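Long-range contacts in DegQ (PDB 4YO1), which probably works as a periplasmic serine endopeptidase of the HtrA family, pairing a trypsin-like protease domain with PDZ modules, one of which is present here: residues 301-306 with 332-337; 258-263 with 285-290; 152-157 with 167-172; 89-94 with 200-205. The protein carries 1 engineered substitution. All blocks are in the same frame, centred on the assembly; numbering follows the deposited sequence.

Contact 1. Residues 301-306 with 332-337; sequences DVIVQI and IKILRD
I332 meets I306 as a non-hydrogen-bonded antiparallel pair of the PDZ sheet. The two side chains lie alongside each other on the same face, with I332 CG2 3.6 Å from I306 CG1; beta-branched isoleucines fill this buried position well, with L343 and V345 also on I332. K333 comes next. Its carbonyl O receives V304 N at 3.2 Å (N-H...O 162°), while its own N makes a weak bond to Q305 O. K333 thus faces both V304 and Q305, the extra residue being consistent with a beta bulge at the break in strand 302-306. K333 and Q305 run side by side on the other face, CB to CB 3.9 Å, long polar chains suited to a surface; the Q305 amide turns instead to N307 O. I334 sends CG2 to within 4.3 Å of I303 CG1 and also packs on L341. L335 then faces V302, and both touch F278. Last, R336 bends at chi3 (-54°) and offers NE to the syn side of D301 OD1 at 2.8 Å, near the guanidinium plane, although the carboxylate plane is turned 37° from it. The salt bridge is shared outward: R336 NH2 also binds G296 O, and D301 OD2 takes K298 N. Isoleucines on one face, the Q305/K333 pair on the other and the D301-R336 salt bridge at one end make this an antiparallel strand pair of the PDZ fold.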
loop_
_atom_site.group_PDB
_atom_site.type_symbol
_atom_site.label_atom_id
_atom_site.label_comp_id
_atom_site.label_asym_id
_atom_site.label_seq_id
_atom_site.Cartn_x
_atom_site.Cartn_y
_atom_site.Cartn_z
ATOM N N ASP A 301 -36.725 -24.680 -13.718
ATOM C CA ASP A 301 -38.118 -24.271 -13.599
ATOM C C ASP A 301 -38.470 -23.169 -14.600
ATOM O O ASP A 301 -37.601 -22.625 -15.288
ATOM C CB ASP A 301 -38.431 -23.816 -12.176
ATOM C CG ASP A 301 -38.355 -24.950 -11.176
ATOM O OD1 ASP A 301 -38.108 -26.100 -11.602
ATOM O OD2 ASP A 301 -38.547 -24.695 -9.964
ATOM N N VAL A 302 -39.757 -22.854 -14.685
ATOM C CA VAL A 302 -40.248 -21.878 -15.641
ATOM C C VAL A 302 -41.297 -20.993 -14.997
ATOM O O VAL A 302 -42.382 -21.458 -14.653
ATOM C CB VAL A 302 -40.878 -22.565 -16.864
ATOM C CG1 VAL A 302 -41.478 -21.534 -17.805
ATOM C CG2 VAL A 302 -39.849 -23.416 -17.588
ATOM N N ILE A 303 -40.976 -19.716 -14.832
ATOM C CA ILE A 303 -41.947 -18.768 -14.302
ATOM C C ILE A 303 -42.910 -18.309 -15.387
ATOM O O ILE A 303 -42.498 -17.968 -16.491
ATOM C CB ILE A 303 -41.270 -17.544 -13.670
ATOM C CG1 ILE A 303 -40.416 -17.968 -12.477
ATOM C CG2 ILE A 303 -42.306 -16.524 -13.222
ATOM C CD1 ILE A 303 -38.957 -18.028 -12.790
ATOM N N VAL A 304 -44.197 -18.317 -15.069
ATOM C CA VAL A 304 -45.203 -17.875 -16.014
ATOM C C VAL A 304 -45.979 -16.698 -15.432
ATOM O O VAL A 304 -46.606 -15.932 -16.163
ATOM C CB VAL A 304 -46.156 -19.024 -16.379
ATOM C CG1 VAL A 304 -47.110 -18.602 -17.499
ATOM C CG2 VAL A 304 -45.357 -20.251 -16.797
ATOM N N GLN A 305 -45.922 -16.552 -14.111
ATOM C CA GLN A 305 -46.611 -15.459 -13.450
ATOM C C GLN A 305 -45.938 -15.098 -12.134
ATOM O O GLN A 305 -45.632 -15.970 -11.323
ATOM C CB GLN A 305 -48.075 -15.833 -13.209
ATOM C CG GLN A 305 -49.005 -14.641 -12.996
ATOM C CD GLN A 305 -50.440 -15.057 -12.709
ATOM O OE1 GLN A 305 -51.073 -15.751 -13.505
ATOM N NE2 GLN A 305 -50.956 -14.638 -11.560
ATOM N N ILE A 306 -45.689 -13.807 -11.943
ATOM C CA ILE A 306 -45.240 -13.282 -10.659
ATOM C C ILE A 306 -46.366 -12.409 -10.139
ATOM O O ILE A 306 -46.680 -11.380 -10.735
ATOM C CB ILE A 306 -43.979 -12.411 -10.791
ATOM C CG1 ILE A 306 -42.771 -13.254 -11.189
ATOM C CG2 ILE A 306 -43.690 -11.697 -9.491
ATOM C CD1 ILE A 306 -41.474 -12.470 -11.239
ATOM N N ILE A 332 -45.235 -16.488 -6.954
ATOM C CA ILE A 332 -44.781 -16.733 -8.312
ATOM C C ILE A 332 -45.113 -18.129 -8.833
ATOM O O ILE A 332 -44.575 -19.137 -8.378
ATOM C CB ILE A 332 -43.281 -16.394 -8.491
ATOM C CG1 ILE A 332 -42.388 -17.305 -7.660
ATOM C CG2 ILE A 332 -43.014 -14.966 -8.069
ATOM C CD1 ILE A 332 -40.933 -16.995 -7.827
ATOM N N LYS A 333 -46.031 -18.173 -9.789
ATOM C CA LYS A 333 -46.339 -19.414 -10.474
ATOM C C LYS A 333 -45.107 -19.901 -11.223
ATOM O O LYS A 333 -44.461 -19.142 -11.945
ATOM C CB LYS A 333 -47.505 -19.223 -11.448
ATOM C CG LYS A 333 -48.882 -19.530 -10.871
ATOM C CD LYS A 333 -49.972 -19.322 -11.920
ATOM C CE LYS A 333 -51.318 -19.855 -11.452
ATOM N NZ LYS A 333 -52.353 -19.793 -12.525
ATOM N N ILE A 334 -44.774 -21.169 -11.026
ATOM C CA ILE A 334 -43.696 -21.799 -11.766
ATOM C C ILE A 334 -44.246 -23.053 -12.413
ATOM O O ILE A 334 -45.406 -23.408 -12.212
ATOM C CB ILE A 334 -42.530 -22.204 -10.853
ATOM C CG1 ILE A 334 -42.922 -23.411 -9.997
ATOM C CG2 ILE A 334 -42.101 -21.031 -9.984
ATOM C CD1 ILE A 334 -41.843 -23.872 -9.056
ATOM N N LEU A 335 -43.413 -23.727 -13.191
ATOM C CA LEU A 335 -43.841 -24.935 -13.860
ATOM C C LEU A 335 -42.659 -25.884 -13.977
ATOM O O LEU A 335 -41.875 -25.818 -14.922
ATOM C CB LEU A 335 -44.432 -24.603 -15.228
ATOM C CG LEU A 335 -45.619 -25.458 -15.675
ATOM C CD1 LEU A 335 -46.269 -24.883 -16.908
ATOM C CD2 LEU A 335 -45.169 -26.863 -15.952
ATOM N N ARG A 336 -42.547 -26.766 -12.990
ATOM C CA ARG A 336 -41.465 -27.736 -12.907
ATOM C C ARG A 336 -41.957 -29.109 -13.338
ATOM O O ARG A 336 -42.830 -29.679 -12.691
ATOM C CB ARG A 336 -40.957 -27.805 -11.467
ATOM C CG ARG A 336 -39.852 -28.813 -11.225
ATOM C CD ARG A 336 -39.419 -28.792 -9.764
ATOM N NE ARG A 336 -39.039 -27.451 -9.325
ATOM C CZ ARG A 336 -39.381 -26.918 -8.155
ATOM N NH1 ARG A 336 -40.114 -27.613 -7.297
ATOM N NH2 ARG A 336 -38.989 -25.689 -7.840
ATOM N N ASP A 337 -41.392 -29.627 -14.428
ATOM C CA ASP A 337 -41.756 -30.930 -14.982
ATOM C C ASP A 337 -43.268 -31.112 -15.095
ATOM O O ASP A 337 -43.857 -31.935 -14.396
ATOM C CB ASP A 337 -41.135 -32.057 -14.156
ATOM C CG ASP A 337 -41.209 -33.400 -14.852
ATOM O OD1 ASP A 337 -40.418 -33.605 -15.799
ATOM O OD2 ASP A 337 -42.053 -34.242 -14.459
#

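Contact 2. Residues 258-263 with 285-290; sequences GIFVQH and QVNQNS. With CD (cadmium ion), chain C.
I259 and V286 lie alongside each other and point the same way from a non-hydrogen-bonded antiparallel pair, I259 CG2 4.2 Å from V286 CG1. Beta-branched side chains suit this side, where V283, A292 and L297 continue the apolar packing. F260 and Q285 project from the opposite face. Their backbones are joined by F260 N to Q285 O, 2.9 Å with an N-H...O angle of 164°; the phenyl ring packs on I252 and on Q245 of helix 236-249, and Q285 touches D241 of that helix. Beyond V286 the strand gives way to a turn. N287 points toward G258, and its CB comes 3.2 Å from G258 O, the same oxygen that accepts N287 N at 3.2 Å. G258 has a positive phi (85°), and a side chain there would collide with S290. A type II turn runs from N287 to S290; its backbone bond is weak, and S290 OG adds a bond to N287 O at 2.6 Å. S290 is also the N-cap of helix 291-294, a small hydroxyl well fitted to that place. Within this turn Q288 binds a cadmium ion through OE1 at 2.6 Å; D143 of the protease domain supplies another ligand, so the metal links the two domains. In HtrA proteins the Gly-Ile step leading into this strand belongs to the loop that probably receives peptide carboxylates, a hallmark of the PDZ fold.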
loop_
_atom_site.group_PDB
_atom_site.type_symbol
_atom_site.label_atom_id
_atom_site.label_comp_id
_atom_site.label_asym_id
_atom_site.label_seq_id
_atom_site.Cartn_x
_atom_site.Cartn_y
_atom_site.Cartn_z
ATOM N N GLY A 258 -30.711 -13.742 -6.285
ATOM C CA GLY A 258 -29.703 -14.752 -6.543
ATOM C C GLY A 258 -29.910 -15.779 -7.631
ATOM O O GLY A 258 -29.176 -16.755 -7.711
ATOM N N ILE A 259 -30.910 -15.573 -8.467
ATOM C CA ILE A 259 -31.175 -16.496 -9.566
ATOM C C ILE A 259 -30.893 -15.842 -10.904
ATOM O O ILE A 259 -30.886 -14.616 -11.032
ATOM C CB ILE A 259 -32.611 -17.044 -9.572
ATOM C CG1 ILE A 259 -33.565 -16.060 -10.249
ATOM C CG2 ILE A 259 -33.053 -17.386 -8.168
ATOM C CD1 ILE A 259 -34.784 -16.717 -10.802
ATOM N N PHE A 260 -30.635 -16.685 -11.894
ATOM C CA PHE A 260 -30.364 -16.231 -13.247
ATOM C C PHE A 260 -31.475 -16.769 -14.133
ATOM O O PHE A 260 -31.822 -17.955 -14.051
ATOM C CB PHE A 260 -29.007 -16.755 -13.739
ATOM C CG PHE A 260 -27.814 -16.107 -13.080
ATOM C CD1 PHE A 260 -27.799 -15.843 -11.718
ATOM C CD2 PHE A 260 -26.691 -15.793 -13.822
ATOM C CE1 PHE A 260 -26.705 -15.261 -11.113
ATOM C CE2 PHE A 260 -25.584 -15.212 -13.217
ATOM C CZ PHE A 260 -25.594 -14.948 -11.866
ATOM N N VAL A 261 -32.040 -15.906 -14.974
ATOM C CA VAL A 261 -33.076 -16.359 -15.897
ATOM C C VAL A 261 -32.699 -16.191 -17.368
ATOM O O VAL A 261 -31.777 -15.449 -17.717
ATOM C CB VAL A 261 -34.450 -15.724 -15.603
ATOM C CG1 VAL A 261 -35.044 -16.321 -14.346
ATOM C CG2 VAL A 261 -34.332 -14.216 -15.481
ATOM N N GLN A 262 -33.415 -16.910 -18.221
ATOM C CA GLN A 262 -33.144 -16.902 -19.642
ATOM C C GLN A 262 -34.467 -16.928 -20.407
ATOM O O GLN A 262 -35.501 -17.304 -19.867
ATOM C CB GLN A 262 -32.283 -18.109 -20.009
ATOM C CG GLN A 262 -31.419 -17.921 -21.242
ATOM C CD GLN A 262 -30.306 -16.921 -21.021
ATOM O OE1 GLN A 262 -29.811 -16.306 -21.964
ATOM N NE2 GLN A 262 -29.913 -16.745 -19.764
ATOM N N HIS A 263 -34.435 -16.503 -21.663
ATOM C CA HIS A 263 -35.614 -16.546 -22.517
ATOM C C HIS A 263 -35.906 -18.008 -22.830
ATOM O O HIS A 263 -35.047 -18.719 -23.359
ATOM C CB HIS A 263 -35.355 -15.758 -23.809
ATOM C CG HIS A 263 -36.583 -15.479 -24.622
ATOM N ND1 HIS A 263 -37.484 -16.464 -24.986
ATOM C CD2 HIS A 263 -37.053 -14.331 -25.166
ATOM C CE1 HIS A 263 -38.454 -15.931 -25.699
ATOM N NE2 HIS A 263 -38.217 -14.635 -25.826
ATOM N N GLN A 285 -30.171 -20.936 -13.456
ATOM C CA GLN A 285 -29.331 -21.225 -12.295
ATOM C C GLN A 285 -29.885 -20.619 -11.000
ATOM O O GLN A 285 -30.241 -19.438 -10.963
ATOM C CB GLN A 285 -27.891 -20.737 -12.489
ATOM C CG GLN A 285 -27.047 -21.017 -11.255
ATOM C CD GLN A 285 -25.593 -20.661 -11.406
ATOM O OE1 GLN A 285 -25.150 -20.212 -12.461
ATOM N NE2 GLN A 285 -24.833 -20.859 -10.340
ATOM N N VAL A 286 -29.946 -21.428 -9.943
ATOM C CA VAL A 286 -30.309 -20.923 -8.628
ATOM C C VAL A 286 -29.139 -21.028 -7.659
ATOM O O VAL A 286 -28.711 -22.128 -7.304
ATOM C CB VAL A 286 -31.481 -21.695 -8.040
ATOM C CG1 VAL A 286 -31.882 -21.094 -6.710
ATOM C CG2 VAL A 286 -32.643 -21.685 -9.000
ATOM N N ASN A 287 -28.626 -19.885 -7.223
ATOM C CA ASN A 287 -27.497 -19.874 -6.307
ATOM C C ASN A 287 -27.865 -20.390 -4.919
ATOM O O ASN A 287 -28.941 -20.095 -4.389
ATOM C CB ASN A 287 -26.853 -18.490 -6.264
ATOM C CG ASN A 287 -26.208 -18.120 -7.589
ATOM O OD1 ASN A 287 -26.523 -18.705 -8.628
ATOM N ND2 ASN A 287 -25.294 -17.157 -7.559
ATOM N N GLN A 288 -26.970 -21.193 -4.353
ATOM C CA GLN A 288 -27.269 -21.921 -3.131
ATOM C C GLN A 288 -27.501 -21.027 -1.921
ATOM O O GLN A 288 -26.817 -20.020 -1.750
ATOM C CB GLN A 288 -26.218 -23.023 -2.871
ATOM C CG GLN A 288 -24.772 -22.526 -2.667
ATOM C CD GLN A 288 -24.001 -22.292 -3.970
ATOM O OE1 GLN A 288 -22.771 -22.286 -3.943
ATOM N NE2 GLN A 288 -24.675 -22.130 -5.088
ATOM N N ASN A 289 -28.484 -21.396 -1.101
ATOM C CA ASN A 289 -28.867 -20.650 0.104
ATOM C C ASN A 289 -29.343 -19.212 -0.125
ATOM O O ASN A 289 -29.326 -18.389 0.790
ATOM C CB ASN A 289 -27.765 -20.693 1.168
ATOM C CG ASN A 289 -27.648 -22.048 1.830
ATOM O OD1 ASN A 289 -28.630 -22.779 1.961
ATOM N ND2 ASN A 289 -26.438 -22.394 2.252
ATOM N N SER A 290 -29.771 -18.923 -1.350
ATOM C CA SER A 290 -30.371 -17.638 -1.678
ATOM C C SER A 290 -31.847 -17.702 -1.280
ATOM O O SER A 290 -32.375 -18.787 -1.057
ATOM C CB SER A 290 -30.231 -17.380 -3.179
ATOM O OG SER A 290 -30.873 -18.389 -3.941
HETATM CD CD CD C . -20.354 -21.405 -3.568
#

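Contact 3. Residues 152-157 with 167-172; sequences VAIGNP and QSATFG
A153 and T170 make a well-formed hydrogen-bonded pair in two strands that run antiparallel, their axes 169° apart and 4.6 Å away at the closest. A153 N gives T170 O a bond of 2.9 Å in the carbonyl plane, while the return bond, T170 N to A153 O, is 3.2 Å with the donor above that plane. Farther along, G155 and S168 are joined only by weak bonds. V152, A169 and F171 share one face. CG1 of V152 lies 3.7 Å from A169 CB, and its CG2 meets the edge of the F171 ring at CD1, 3.6 Å away, the two side chains crossing at about a right angle. L26 of helix 23-29 packs on A169 and on V152. On the other face A153 CB sits 3.6 Å from T170 OG1, whose hydroxyl is bonded to A196 O. Strand 168-176 also looks outward: F171 packs on Y150 and I173 of a second subunit and on F171 of a third, and its N bonds to D194 of the second. The chemistry implies a backbone-held barrel wall that also serves the trimer, through F171, main-chain bonds from A169 and second-subunit contacts of S168 and T170.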
loop_
_atom_site.group_PDB
_atom_site.type_symbol
_atom_site.label_atom_id
_atom_site.label_comp_id
_atom_site.label_asym_id
_atom_site.label_seq_id
_atom_site.Cartn_x
_atom_site.Cartn_y
_atom_site.Cartn_z
ATOM N N VAL A 152 -2.593 -10.648 -4.677
ATOM C CA VAL A 152 -1.830 -9.910 -5.675
ATOM C C VAL A 152 -2.634 -9.614 -6.938
ATOM O O VAL A 152 -3.212 -10.512 -7.548
ATOM C CB VAL A 152 -0.521 -10.630 -6.033
ATOM C CG1 VAL A 152 -0.006 -10.192 -7.418
ATOM C CG2 VAL A 152 0.531 -10.373 -4.960
ATOM N N ALA A 153 -2.653 -8.343 -7.320
ATOM C CA ALA A 153 -3.390 -7.901 -8.493
ATOM C C ALA A 153 -2.469 -7.777 -9.694
ATOM O O ALA A 153 -1.659 -6.863 -9.770
ATOM C CB ALA A 153 -4.054 -6.571 -8.211
ATOM N N ILE A 154 -2.605 -8.695 -10.642
ATOM C CA ILE A 154 -1.751 -8.710 -11.830
ATOM C C ILE A 154 -2.468 -8.152 -13.050
ATOM O O ILE A 154 -3.695 -8.236 -13.157
ATOM C CB ILE A 154 -1.310 -10.130 -12.196
ATOM C CG1 ILE A 154 -0.989 -10.938 -10.951
ATOM C CG2 ILE A 154 -0.114 -10.093 -13.139
ATOM C CD1 ILE A 154 -0.863 -12.405 -11.270
ATOM N N GLY A 155 -1.694 -7.597 -13.975
ATOM C CA GLY A 155 -2.241 -7.142 -15.231
ATOM C C GLY A 155 -1.191 -7.098 -16.321
ATOM O O GLY A 155 -0.057 -7.530 -16.131
ATOM N N ASN A 156 -1.581 -6.573 -17.474
ATOM C CA ASN A 156 -0.687 -6.452 -18.609
ATOM C C ASN A 156 -1.051 -5.203 -19.399
ATOM O O ASN A 156 -1.660 -5.299 -20.454
ATOM C CB ASN A 156 -0.797 -7.702 -19.486
ATOM C CG ASN A 156 0.233 -7.734 -20.594
ATOM O OD1 ASN A 156 1.141 -6.907 -20.642
ATOM N ND2 ASN A 156 0.106 -8.707 -21.487
ATOM N N PRO A 157 -0.690 -4.019 -18.878
ATOM C CA PRO A 157 -1.082 -2.767 -19.534
ATOM C C PRO A 157 -0.217 -2.454 -20.753
ATOM O O PRO A 157 -0.618 -1.673 -21.612
ATOM C CB PRO A 157 -0.863 -1.724 -18.440
ATOM C CG PRO A 157 0.226 -2.294 -17.600
ATOM C CD PRO A 157 0.087 -3.785 -17.646
ATOM N N GLN A 167 4.546 -6.670 -17.464
ATOM C CA GLN A 167 3.581 -7.033 -16.433
ATOM C C GLN A 167 3.479 -5.964 -15.351
ATOM O O GLN A 167 4.195 -4.970 -15.384
ATOM C CB GLN A 167 3.955 -8.371 -15.794
ATOM C CG GLN A 167 3.957 -9.554 -16.753
ATOM C CD GLN A 167 5.243 -9.653 -17.560
ATOM O OE1 GLN A 167 6.032 -8.710 -17.602
ATOM N NE2 GLN A 167 5.461 -10.800 -18.196
ATOM N N SER A 168 2.591 -6.192 -14.389
ATOM C CA SER A 168 2.338 -5.248 -13.304
ATOM C C SER A 168 1.563 -5.905 -12.156
ATOM O O SER A 168 0.354 -6.129 -12.258
ATOM C CB SER A 168 1.567 -4.034 -13.826
ATOM O OG SER A 168 1.073 -3.239 -12.759
ATOM N N ALA A 169 2.263 -6.204 -11.063
ATOM C CA ALA A 169 1.649 -6.837 -9.898
ATOM C C ALA A 169 1.800 -6.028 -8.613
ATOM O O ALA A 169 2.881 -5.553 -8.279
ATOM C CB ALA A 169 2.212 -8.219 -9.700
ATOM N N THR A 170 0.701 -5.898 -7.882
ATOM C CA THR A 170 0.685 -5.177 -6.611
ATOM C C THR A 170 0.154 -6.071 -5.500
ATOM O O THR A 170 -0.706 -6.923 -5.733
ATOM C CB THR A 170 -0.211 -3.964 -6.693
ATOM O OG1 THR A 170 -1.574 -4.403 -6.730
ATOM C CG2 THR A 170 0.112 -3.168 -7.947
ATOM N N PHE A 171 0.662 -5.855 -4.295
ATOM C CA PHE A 171 0.436 -6.750 -3.180
ATOM C C PHE A 171 -0.465 -6.074 -2.168
ATOM O O PHE A 171 -0.430 -4.858 -2.010
ATOM C CB PHE A 171 1.781 -7.085 -2.538
ATOM C CG PHE A 171 1.698 -8.052 -1.384
ATOM C CD1 PHE A 171 1.244 -9.351 -1.564
ATOM C CD2 PHE A 171 2.107 -7.669 -0.129
ATOM C CE1 PHE A 171 1.191 -10.226 -0.511
ATOM C CE2 PHE A 171 2.054 -8.542 0.934
ATOM C CZ PHE A 171 1.602 -9.821 0.744
ATOM N N GLY A 172 -1.272 -6.870 -1.485
ATOM C CA GLY A 172 -2.131 -6.385 -0.427
ATOM C C GLY A 172 -2.860 -7.555 0.185
ATOM O O GLY A 172 -2.503 -8.709 -0.064
#

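Contact 4. Residues 89-94 with 200-205; sequences ITNDHV and GNAGGA. Engineered in segment 200-205: A202 (natural residue Ser).
I89 O and G203 O lie 3.5 Å apart, two acceptors in mere proximity, where the two barrels of a chymotrypsin-like protease meet: the strand leading to the predicted catalytic H93 of one passes the Gly-Asn-Ser-Gly-Gly loop of the other, its serine here engineered to A202. The I89 side chain turns to I81, L124 and I216, a buried apolar setting where isoleucine fits. T90 follows, and its CA is 4.0 Å from that of G203, the closest CA pair of the two segments. Its OG1, anti to the backbone N (chi1 172°), points to S77 O and forms a hydrogen bond there, which satisfies the buried hydroxyl while leaving it 4.1 Å from G203 CA. G203 has a positive phi (78°), and a beta carbon on it would run into T90 OG1 and N91 N; glycine therefore lets the loop lie directly against the strand. N91 projects toward the loop, and its OD1 lies 3.5 Å from G203 CA, its ND2 3.9 Å from A202 CB. No hydrogen bond joins the two segments, so the loop's polar backbone is held from elsewhere: A202 pairs with S77, and G203 and G204 with N217. H93 receives support at its backbone N from OD1 of D123, the predicted acid of the triad, and the edge of its ring faces N91 CB. The ring's CE1 stops 4.7 Å from CB of the engineered A202.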
loop_
_atom_site.group_PDB
_atom_site.type_symbol
_atom_site.label_atom_id
_atom_site.label_comp_id
_atom_site.label_asym_id
_atom_site.label_seq_id
_atom_site.Cartn_x
_atom_site.Cartn_y
_atom_site.Cartn_z
ATOM N N ILE A 89 -11.466 -13.461 -20.178
ATOM C CA ILE A 89 -12.373 -12.550 -19.504
ATOM C C ILE A 89 -11.651 -11.259 -19.118
ATOM O O ILE A 89 -10.479 -11.269 -18.739
ATOM C CB ILE A 89 -12.980 -13.210 -18.262
ATOM C CG1 ILE A 89 -13.845 -12.218 -17.484
ATOM C CG2 ILE A 89 -11.886 -13.759 -17.383
ATOM C CD1 ILE A 89 -14.517 -12.817 -16.278
ATOM N N THR A 90 -12.356 -10.145 -19.240
ATOM C CA THR A 90 -11.802 -8.844 -18.932
ATOM C C THR A 90 -12.959 -7.972 -18.460
ATOM O O THR A 90 -14.075 -8.465 -18.305
ATOM C CB THR A 90 -11.099 -8.241 -20.175
ATOM O OG1 THR A 90 -10.723 -6.883 -19.917
ATOM C CG2 THR A 90 -12.014 -8.301 -21.386
ATOM N N ASN A 91 -12.708 -6.690 -18.222
ATOM C CA ASN A 91 -13.773 -5.811 -17.763
ATOM C C ASN A 91 -14.714 -5.417 -18.888
ATOM O O ASN A 91 -14.331 -5.413 -20.059
ATOM C CB ASN A 91 -13.215 -4.581 -17.048
ATOM C CG ASN A 91 -13.268 -4.714 -15.535
ATOM O OD1 ASN A 91 -13.316 -5.824 -14.997
ATOM N ND2 ASN A 91 -13.271 -3.579 -14.840
ATOM N N ASP A 92 -15.952 -5.094 -18.525
ATOM C CA ASP A 92 -16.988 -4.831 -19.516
ATOM C C ASP A 92 -16.841 -3.460 -20.143
ATOM O O ASP A 92 -17.103 -3.277 -21.330
ATOM C CB ASP A 92 -18.380 -4.958 -18.898
ATOM C CG ASP A 92 -19.471 -5.047 -19.945
ATOM O OD1 ASP A 92 -19.155 -5.453 -21.085
ATOM O OD2 ASP A 92 -20.637 -4.711 -19.632
ATOM N N HIS A 93 -16.422 -2.491 -19.338
ATOM C CA HIS A 93 -16.336 -1.117 -19.809
ATOM C C HIS A 93 -15.115 -0.883 -20.683
ATOM O O HIS A 93 -15.018 0.143 -21.342
ATOM C CB HIS A 93 -16.354 -0.126 -18.643
ATOM C CG HIS A 93 -15.092 -0.112 -17.846
ATOM N ND1 HIS A 93 -14.384 -1.260 -17.557
ATOM C CD2 HIS A 93 -14.399 0.908 -17.288
ATOM C CE1 HIS A 93 -13.314 -0.947 -16.849
ATOM N NE2 HIS A 93 -13.302 0.365 -16.671
ATOM N N VAL A 94 -14.184 -1.826 -20.698
ATOM C CA VAL A 94 -13.003 -1.678 -21.537
ATOM C C VAL A 94 -13.374 -1.887 -22.995
ATOM O O VAL A 94 -12.871 -1.203 -23.886
ATOM C CB VAL A 94 -11.902 -2.684 -21.174
ATOM C CG1 VAL A 94 -10.608 -2.307 -21.867
ATOM C CG2 VAL A 94 -11.702 -2.741 -19.671
ATOM N N GLY A 200 -4.815 0.272 -16.085
ATOM C CA GLY A 200 -3.994 -0.693 -16.792
ATOM C C GLY A 200 -4.230 -2.140 -16.396
ATOM O O GLY A 200 -4.014 -3.052 -17.195
ATOM N N ASN A 201 -4.689 -2.358 -15.165
ATOM C CA ASN A 201 -4.789 -3.710 -14.631
ATOM C C ASN A 201 -6.180 -4.066 -14.094
ATOM O O ASN A 201 -6.333 -4.942 -13.240
ATOM C CB ASN A 201 -3.694 -3.927 -13.592
ATOM C CG ASN A 201 -2.342 -3.427 -14.078
ATOM O OD1 ASN A 201 -1.644 -4.116 -14.819
ATOM N ND2 ASN A 201 -1.982 -2.208 -13.688
ATOM N N ALA A 202 -7.193 -3.378 -14.614
ATOM C CA ALA A 202 -8.582 -3.773 -14.410
ATOM C C ALA A 202 -8.919 -4.870 -15.409
ATOM O O ALA A 202 -8.388 -4.903 -16.514
ATOM C CB ALA A 202 -9.501 -2.589 -14.604
ATOM N N GLY A 203 -9.801 -5.777 -15.018
ATOM C CA GLY A 203 -10.121 -6.918 -15.852
ATOM C C GLY A 203 -9.037 -7.974 -15.770
ATOM O O GLY A 203 -9.148 -9.027 -16.387
ATOM N N GLY A 204 -7.989 -7.693 -15.001
ATOM C CA GLY A 204 -6.914 -8.645 -14.779
ATOM C C GLY A 204 -7.118 -9.552 -13.574
ATOM O O GLY A 204 -8.168 -9.540 -12.921
ATOM N N ALA A 205 -6.082 -10.325 -13.265
ATOM C CA ALA A 205 -6.185 -11.403 -12.284
ATOM C C ALA A 205 -5.850 -10.997 -10.866
ATOM O O ALA A 205 -4.748 -10.525 -10.597
ATOM C CB ALA A 205 -5.280 -12.551 -12.687
#

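Overall arrangement
Contacts 3 and 4 lie in the protease domain and are largely buried; contacts 1 and 2 belong to the PDZ domain and keep a polar, partly exposed side. The PDZ pair shares one sheet, since strands 302-306 and 281-286 are neighbours, yet their nearest atoms stay about 5 Å apart. Contacts 3 and 4 touch: I154 N lies 2.8 Å from A205 O, probably hydrogen-bonded, and contact 3 falls within the chain span separating the two segments of contact 4. Contacts 1 to 3 pair strands, contact 2 adding a turn whose Q288 binds a cadmium ion, whereas contact 4 is loop-on-strand packing without cross-bonds. Only contact 1 has a cross-segment salt bridge; only contact 3 reaches other subunits.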